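Local coordinates for putative exported protein (Bacteroides fragilis NCTC 9343, PDB 3IEE) that is of unknown function but is probably an exported, lipid-anchored and largely alpha-helical protein, at residues N92-Y97 against N146-L151; P167-Q171 against L217-H223. One frame throughout, in Å; residues are numbered along the deposited sequence. Where two conformers were deposited one is given.

Contact 1 of 2, residues N92-Y97 against N146-L151; sequences NLKQNY and NIFDIL. With EDO (1,2-ethanediol), chain G; EDO (1,2-ethanediol), chain E.
Ile-147 sets its CD1 methyl over the centre of the Tyr-97 ring, a CH-pi contact 3.6 Å from the centroid and 2° off the ring normal. The contact joins two antiparallel helices of an all-helical bundle, helix 87-119 and helix 123-162. The axes of the two short segments come within 9.9 Å, at 167° between their directions. The two branches of Ile-147 split the work. CG2, anti to the backbone N, lies near Tyr-97 OH, while CG1 and CD1 run toward helix 87-119. The phenol oxygen itself is hydrogen-bonded to Ser-33 OG of helix 17-40, whose Tyr-29 and Leu-37 also touch the Tyr-97 side chain. One turn along, Leu-93 and Ile-150 lie alongside each other, pointing opposite ways, with Leu-93 CD2 3.6 Å from Ile-150 CG2. Leu-151 meets Leu-93 at about a right angle through its CD2 methyl. Farther out, Asn-96 lays its CB on Ile-147 CG1, and its ND2 sits 3.5 Å from Ile-150 CD1. That ND2 donates to Asn-92 O, which also accepts the helical bond from Asn-96 N on the opposite face of its carbonyl plane. At the polar edge Asn-146 ND2 donates to Asn-96 OD1 at 2.9 Å, the two amide planes standing 82° apart. Both ND2 and OD1 of Asn-96 are therefore bonded. A 1,2-ethanediol, probably from the crystallisation liquor, accepts from Asn-146 ND2 through O1.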
loop_
_atom_site.group_PDB
_atom_site.type_symbol
_atom_site.label_atom_id
_atom_site.label_comp_id
_atom_site.label_asym_id
_atom_site.label_seq_id
_atom_site.Cartn_x
_atom_site.Cartn_y
_atom_site.Cartn_z
ATOM N N ASN A 92 -15.113 3.024 11.069
ATOM C CA ASN A 92 -13.662 3.044 10.987
ATOM C C ASN A 92 -13.093 3.303 9.613
ATOM O O ASN A 92 -12.094 3.997 9.491
ATOM C CB ASN A 92 -13.105 1.808 11.580
ATOM C CG ASN A 92 -13.457 1.693 13.025
ATOM O OD1 ASN A 92 -13.814 2.708 13.666
ATOM N ND2 ASN A 92 -13.403 0.481 13.554
ATOM N N LEU A 93 -13.705 2.744 8.563
ATOM C CA LEU A 93 -13.297 3.080 7.171
ATOM C C LEU A 93 -13.480 4.558 6.844
ATOM O O LEU A 93 -12.551 5.215 6.375
ATOM C CB LEU A 93 -14.079 2.196 6.169
ATOM C CG LEU A 93 -13.696 0.724 6.180
ATOM C CD1 LEU A 93 -14.777 -0.024 5.350
ATOM C CD2 LEU A 93 -12.282 0.515 5.621
ATOM N N LYS A 94 -14.673 5.118 7.131
ATOM C CA LYS A 94 -14.940 6.517 6.954
ATOM C C LYS A 94 -13.929 7.409 7.716
ATOM O O LYS A 94 -13.432 8.377 7.161
ATOM C CB LYS A 94 -16.387 6.878 7.360
ATOM C CG LYS A 94 -17.402 6.293 6.392
ATOM C CD LYS A 94 -18.853 6.744 6.711
ATOM C CE LYS A 94 -19.366 6.076 7.978
ATOM N NZ LYS A 94 -20.761 6.565 8.389
ATOM N N GLN A 95 -13.619 7.033 8.959
ATOM C CA GLN A 95 -12.692 7.792 9.800
ATOM C C GLN A 95 -11.287 7.833 9.210
ATOM O O GLN A 95 -10.652 8.880 9.169
ATOM C CB GLN A 95 -12.673 7.095 11.135
ATOM C CG GLN A 95 -11.961 7.697 12.274
ATOM C CD GLN A 95 -12.159 6.765 13.471
ATOM O OE1 GLN A 95 -13.276 6.654 14.006
ATOM N NE2 GLN A 95 -11.105 6.016 13.826
ATOM N N ASN A 96 -10.803 6.668 8.752
ATOM C CA ASN A 96 -9.466 6.585 8.176
ATOM C C ASN A 96 -9.406 7.350 6.835
ATOM O O ASN A 96 -8.435 8.085 6.573
ATOM C CB ASN A 96 -9.024 5.115 8.043
ATOM C CG ASN A 96 -8.439 4.536 9.337
ATOM O OD1 ASN A 96 -7.283 4.809 9.720
ATOM N ND2 ASN A 96 -9.235 3.763 10.028
ATOM N N TYR A 97 -10.397 7.188 5.974
ATOM C CA TYR A 97 -10.417 7.956 4.709
ATOM C C TYR A 97 -10.491 9.452 4.976
ATOM O O TYR A 97 -9.791 10.250 4.329
ATOM C CB TYR A 97 -11.562 7.491 3.828
ATOM C CG TYR A 97 -11.190 6.357 2.918
ATOM C CD1 TYR A 97 -10.232 6.535 1.913
ATOM C CD2 TYR A 97 -11.738 5.075 3.096
ATOM C CE1 TYR A 97 -9.852 5.528 1.064
ATOM C CE2 TYR A 97 -11.374 4.052 2.241
ATOM C CZ TYR A 97 -10.423 4.265 1.227
ATOM O OH TYR A 97 -10.082 3.242 0.375
ATOM N N ASN A 146 -3.955 1.218 7.411
ATOM C CA ASN A 146 -5.091 0.940 8.299
ATOM C C ASN A 146 -6.321 0.442 7.515
ATOM O O ASN A 146 -7.012 -0.483 7.936
ATOM C CB ASN A 146 -5.524 2.176 9.079
ATOM C CG ASN A 146 -4.601 2.537 10.224
ATOM O OD1 ASN A 146 -3.661 1.803 10.570
ATOM N ND2 ASN A 146 -4.887 3.697 10.843
ATOM N N ILE A 147 -6.604 1.107 6.408
ATOM C CA ILE A 147 -7.764 0.737 5.572
ATOM C C ILE A 147 -7.617 -0.706 5.054
ATOM O O ILE A 147 -8.549 -1.518 5.211
ATOM C CB ILE A 147 -7.955 1.782 4.478
ATOM C CG1 ILE A 147 -8.442 3.108 5.089
ATOM C CG2 ILE A 147 -8.966 1.290 3.386
ATOM C CD1 ILE A 147 -8.159 4.271 4.293
ATOM N N PHE A 148 -6.441 -1.050 4.509
ATOM C CA PHE A 148 -6.186 -2.424 4.058
ATOM C C PHE A 148 -6.356 -3.409 5.189
ATOM O O PHE A 148 -6.957 -4.488 5.038
ATOM C CB PHE A 148 -4.814 -2.533 3.373
ATOM C CG PHE A 148 -4.745 -1.825 2.076
ATOM C CD1 PHE A 148 -5.686 -2.075 1.071
ATOM C CD2 PHE A 148 -3.756 -0.883 1.809
ATOM C CE1 PHE A 148 -5.616 -1.395 -0.177
ATOM C CE2 PHE A 148 -3.652 -0.244 0.569
ATOM C CZ PHE A 148 -4.607 -0.487 -0.419
ATOM N N ASP A 149 -5.818 -3.054 6.347
ATOM C CA ASP A 149 -5.900 -3.937 7.524
ATOM C C ASP A 149 -7.350 -4.195 7.967
ATOM O O ASP A 149 -7.688 -5.301 8.310
ATOM C CB ASP A 149 -5.153 -3.364 8.721
ATOM C CG ASP A 149 -3.603 -3.349 8.559
ATOM O OD1 ASP A 149 -3.031 -3.997 7.665
ATOM O OD2 ASP A 149 -2.982 -2.604 9.370
ATOM N N ILE A 150 -8.178 -3.154 7.942
ATOM C CA ILE A 150 -9.619 -3.254 8.249
ATOM C C ILE A 150 -10.305 -4.219 7.293
ATOM O O ILE A 150 -11.104 -5.102 7.711
ATOM C CB ILE A 150 -10.279 -1.849 8.215
ATOM C CG1 ILE A 150 -9.791 -1.004 9.412
ATOM C CG2 ILE A 150 -11.820 -1.947 8.194
ATOM C CD1 ILE A 150 -9.957 0.481 9.224
ATOM N N LEU A 151 -9.998 -4.054 6.006
ATOM C CA LEU A 151 -10.659 -4.846 4.933
ATOM C C LEU A 151 -10.270 -6.327 4.904
ATOM O O LEU A 151 -11.084 -7.217 4.502
ATOM C CB LEU A 151 -10.400 -4.205 3.577
ATOM C CG LEU A 151 -11.071 -2.840 3.410
ATOM C CD1 LEU A 151 -10.589 -2.188 2.101
ATOM C CD2 LEU A 151 -12.616 -2.890 3.429
HETATM C C1 EDO G . -21.965 3.847 7.947
HETATM O O1 EDO G . -22.376 4.956 7.164
HETATM C C2 EDO G . -22.760 3.673 9.221
HETATM O O2 EDO G . -21.905 3.107 10.238
HETATM C C1 EDO E . -2.669 5.545 12.339
HETATM O O1 EDO E . -3.374 4.790 13.335
HETATM C C2 EDO E . -3.275 6.930 12.110
HETATM O O2 EDO E . -2.281 7.824 11.576
#

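Contact 2 of 2, residues P167-Q171 against L217-H223; sequences PLKAQ and LPVVNGH
Leu-217 lies early in the loop between helix 197-215 and helix 224-247, and its two methyls close on Ala-170 CB at the start of helix 169-189. The contact is a loop packed on a helix N-terminus at one end of a helical bundle. Leu-217 CD2 lies 3.9 Å from Ala-170 CB. Next, Pro-218 offers its carbonyl oxygen to a water, at 2.8 Å from Pro-218 O. The same water accepts from Gln-171 NE2 and so bridges the two segments. Gln-171 bends at its second torsion (chi2 74°), which turns its amide toward the loop, with NE2 nearest Pro-218 O. Val-220 then points into the contact. Its CB is 3.6 Å from Leu-168 CD2, and its CG2 touches both that methyl and Gln-171 NE2. A type II beta turn runs from Val-220 to His-223, with Gly-222 at positive phi. His-223, the N-cap residue of helix 224-247, ends the loop. Leu-168 lies over one face of its imidazole, CD2 being 4.1 Å above the plane and offset toward the rim. Pro-167 CG comes within 3.5 Å of His-223 NE2. The ring's other nitrogen, ND1, donates to Asn-221 O at 2.9 Å, from 43° above the carbonyl plane.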
loop_
_atom_site.group_PDB
_atom_site.type_symbol
_atom_site.label_atom_id
_atom_site.label_comp_id
_atom_site.label_asym_id
_atom_site.label_seq_id
_atom_site.Cartn_x
_atom_site.Cartn_y
_atom_site.Cartn_z
ATOM N N PRO A 167 -12.069 -25.554 -7.674
ATOM C CA PRO A 167 -11.117 -26.526 -7.109
ATOM C C PRO A 167 -9.761 -25.902 -6.730
ATOM O O PRO A 167 -9.024 -26.517 -5.968
ATOM C CB PRO A 167 -10.932 -27.552 -8.243
ATOM C CG PRO A 167 -11.341 -26.871 -9.473
ATOM C CD PRO A 167 -12.410 -25.859 -9.074
ATOM N N LEU A 168 -9.458 -24.717 -7.256
ATOM C CA LEU A 168 -8.218 -23.999 -6.912
ATOM C C LEU A 168 -8.409 -22.820 -5.956
ATOM O O LEU A 168 -7.528 -21.952 -5.858
ATOM C CB LEU A 168 -7.532 -23.515 -8.169
ATOM C CG LEU A 168 -7.206 -24.569 -9.216
ATOM C CD1 LEU A 168 -6.652 -23.896 -10.418
ATOM C CD2 LEU A 168 -6.234 -25.615 -8.662
ATOM N N LYS A 169 -9.504 -22.823 -5.199
ATOM C CA LYS A 169 -9.775 -21.755 -4.230
ATOM C C LYS A 169 -8.580 -21.472 -3.324
ATOM O O LYS A 169 -8.194 -20.330 -3.180
ATOM C CB LYS A 169 -11.008 -22.137 -3.412
ATOM C CG LYS A 169 -11.284 -21.280 -2.177
ATOM C CD LYS A 169 -12.604 -21.668 -1.544
ATOM C CE LYS A 169 -12.511 -22.851 -0.635
ATOM N NZ LYS A 169 -13.777 -23.675 -0.794
ATOM N N ALA A 170 -8.013 -22.500 -2.682
ATOM C CA ALA A 170 -6.873 -22.254 -1.766
ATOM C C ALA A 170 -5.696 -21.563 -2.457
ATOM O O ALA A 170 -5.077 -20.601 -1.914
ATOM C CB ALA A 170 -6.385 -23.557 -1.068
ATOM N N GLN A 171 -5.369 -22.038 -3.652
ATOM C CA GLN A 171 -4.247 -21.489 -4.416
ATOM C C GLN A 171 -4.546 -20.029 -4.812
ATOM O O GLN A 171 -3.737 -19.108 -4.608
ATOM C CB GLN A 171 -3.939 -22.362 -5.648
ATOM C CG GLN A 171 -3.413 -23.778 -5.312
ATOM C CD GLN A 171 -4.434 -24.752 -4.794
ATOM O OE1 GLN A 171 -5.640 -24.505 -4.871
ATOM N NE2 GLN A 171 -3.970 -25.931 -4.311
ATOM N N LEU A 217 0.061 -26.802 0.420
ATOM C CA LEU A 217 -1.156 -27.102 -0.299
ATOM C C LEU A 217 -0.919 -28.323 -1.250
ATOM O O LEU A 217 0.188 -28.465 -1.814
ATOM C CB LEU A 217 -1.662 -25.869 -1.051
ATOM C CG LEU A 217 -2.107 -24.647 -0.212
ATOM C CD1 LEU A 217 -2.441 -23.499 -1.141
ATOM C CD2 LEU A 217 -3.258 -25.084 0.719
ATOM N N PRO A 218 -1.951 -29.144 -1.513
ATOM C CA PRO A 218 -1.744 -30.254 -2.396
ATOM C C PRO A 218 -1.701 -29.852 -3.881
ATOM O O PRO A 218 -2.150 -28.784 -4.240
ATOM C CB PRO A 218 -2.956 -31.149 -2.142
ATOM C CG PRO A 218 -4.001 -30.180 -1.823
ATOM C CD PRO A 218 -3.345 -29.120 -1.023
ATOM N N VAL A 219 -1.154 -30.748 -4.702
ATOM C CA VAL A 219 -1.370 -30.715 -6.158
ATOM C C VAL A 219 -2.843 -30.980 -6.444
ATOM O O VAL A 219 -3.421 -31.945 -5.917
ATOM C CB VAL A 219 -0.479 -31.743 -6.854
ATOM C CG1 VAL A 219 -0.840 -31.934 -8.338
ATOM C CG2 VAL A 219 0.968 -31.309 -6.659
ATOM N N VAL A 220 -3.428 -30.123 -7.291
ATOM C CA VAL A 220 -4.801 -30.304 -7.747
ATOM C C VAL A 220 -4.721 -30.898 -9.171
ATOM O O VAL A 220 -4.199 -30.276 -10.101
ATOM C CB VAL A 220 -5.596 -29.022 -7.713
ATOM C CG1 VAL A 220 -7.037 -29.312 -8.143
ATOM C CG2 VAL A 220 -5.573 -28.444 -6.291
ATOM N N ASN A 221 -5.257 -32.098 -9.291
ATOM C CA ASN A 221 -5.269 -32.885 -10.525
ATOM C C ASN A 221 -6.063 -32.166 -11.633
ATOM O O ASN A 221 -7.055 -31.508 -11.338
ATOM C CB ASN A 221 -5.902 -34.247 -10.183
ATOM C CG ASN A 221 -5.753 -35.274 -11.277
ATOM O OD1 ASN A 221 -4.642 -35.617 -11.678
ATOM N ND2 ASN A 221 -6.875 -35.796 -11.748
ATOM N N GLY A 222 -5.610 -32.272 -12.888
ATOM C CA GLY A 222 -6.318 -31.682 -14.029
ATOM C C GLY A 222 -6.210 -30.189 -14.242
ATOM O O GLY A 222 -7.034 -29.593 -14.957
ATOM N N HIS A 223 -5.204 -29.580 -13.623
ATOM C CA HIS A 223 -4.921 -28.160 -13.723
ATOM C C HIS A 223 -3.411 -27.957 -13.851
ATOM O O HIS A 223 -2.785 -27.218 -13.054
ATOM C CB HIS A 223 -5.431 -27.445 -12.476
ATOM C CG HIS A 223 -6.908 -27.553 -12.279
ATOM N ND1 HIS A 223 -7.514 -28.672 -11.739
ATOM C CD2 HIS A 223 -7.904 -26.676 -12.540
ATOM C CE1 HIS A 223 -8.817 -28.461 -11.655
ATOM N NE2 HIS A 223 -9.079 -27.269 -12.164
HETATM O O HOH W 1 -0.860 -26.358 -4.669
#

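In the fold
The two contacts lie in different domains by sequence family and share no helix. Contact 1 is buried, its centre about 12 Å from the centre of the chain, and joins the early part of helix 87-119 to the later half of helix 123-162. Contact 2 is partly buried, its centre about 29 Å from the centre of the chain, and sets a loop against a helix start. Their centres are about 33 Å apart and they do not touch. They follow in series, since helix 123-162 of contact 1 is succeeded by helix 169-189 of contact 2. The chemistry differs with place. Contact 1 adds a direct amide-to-amide bond to its apolar packing. Contact 2 combines small apolar patches with a water bridge to a loop carbonyl.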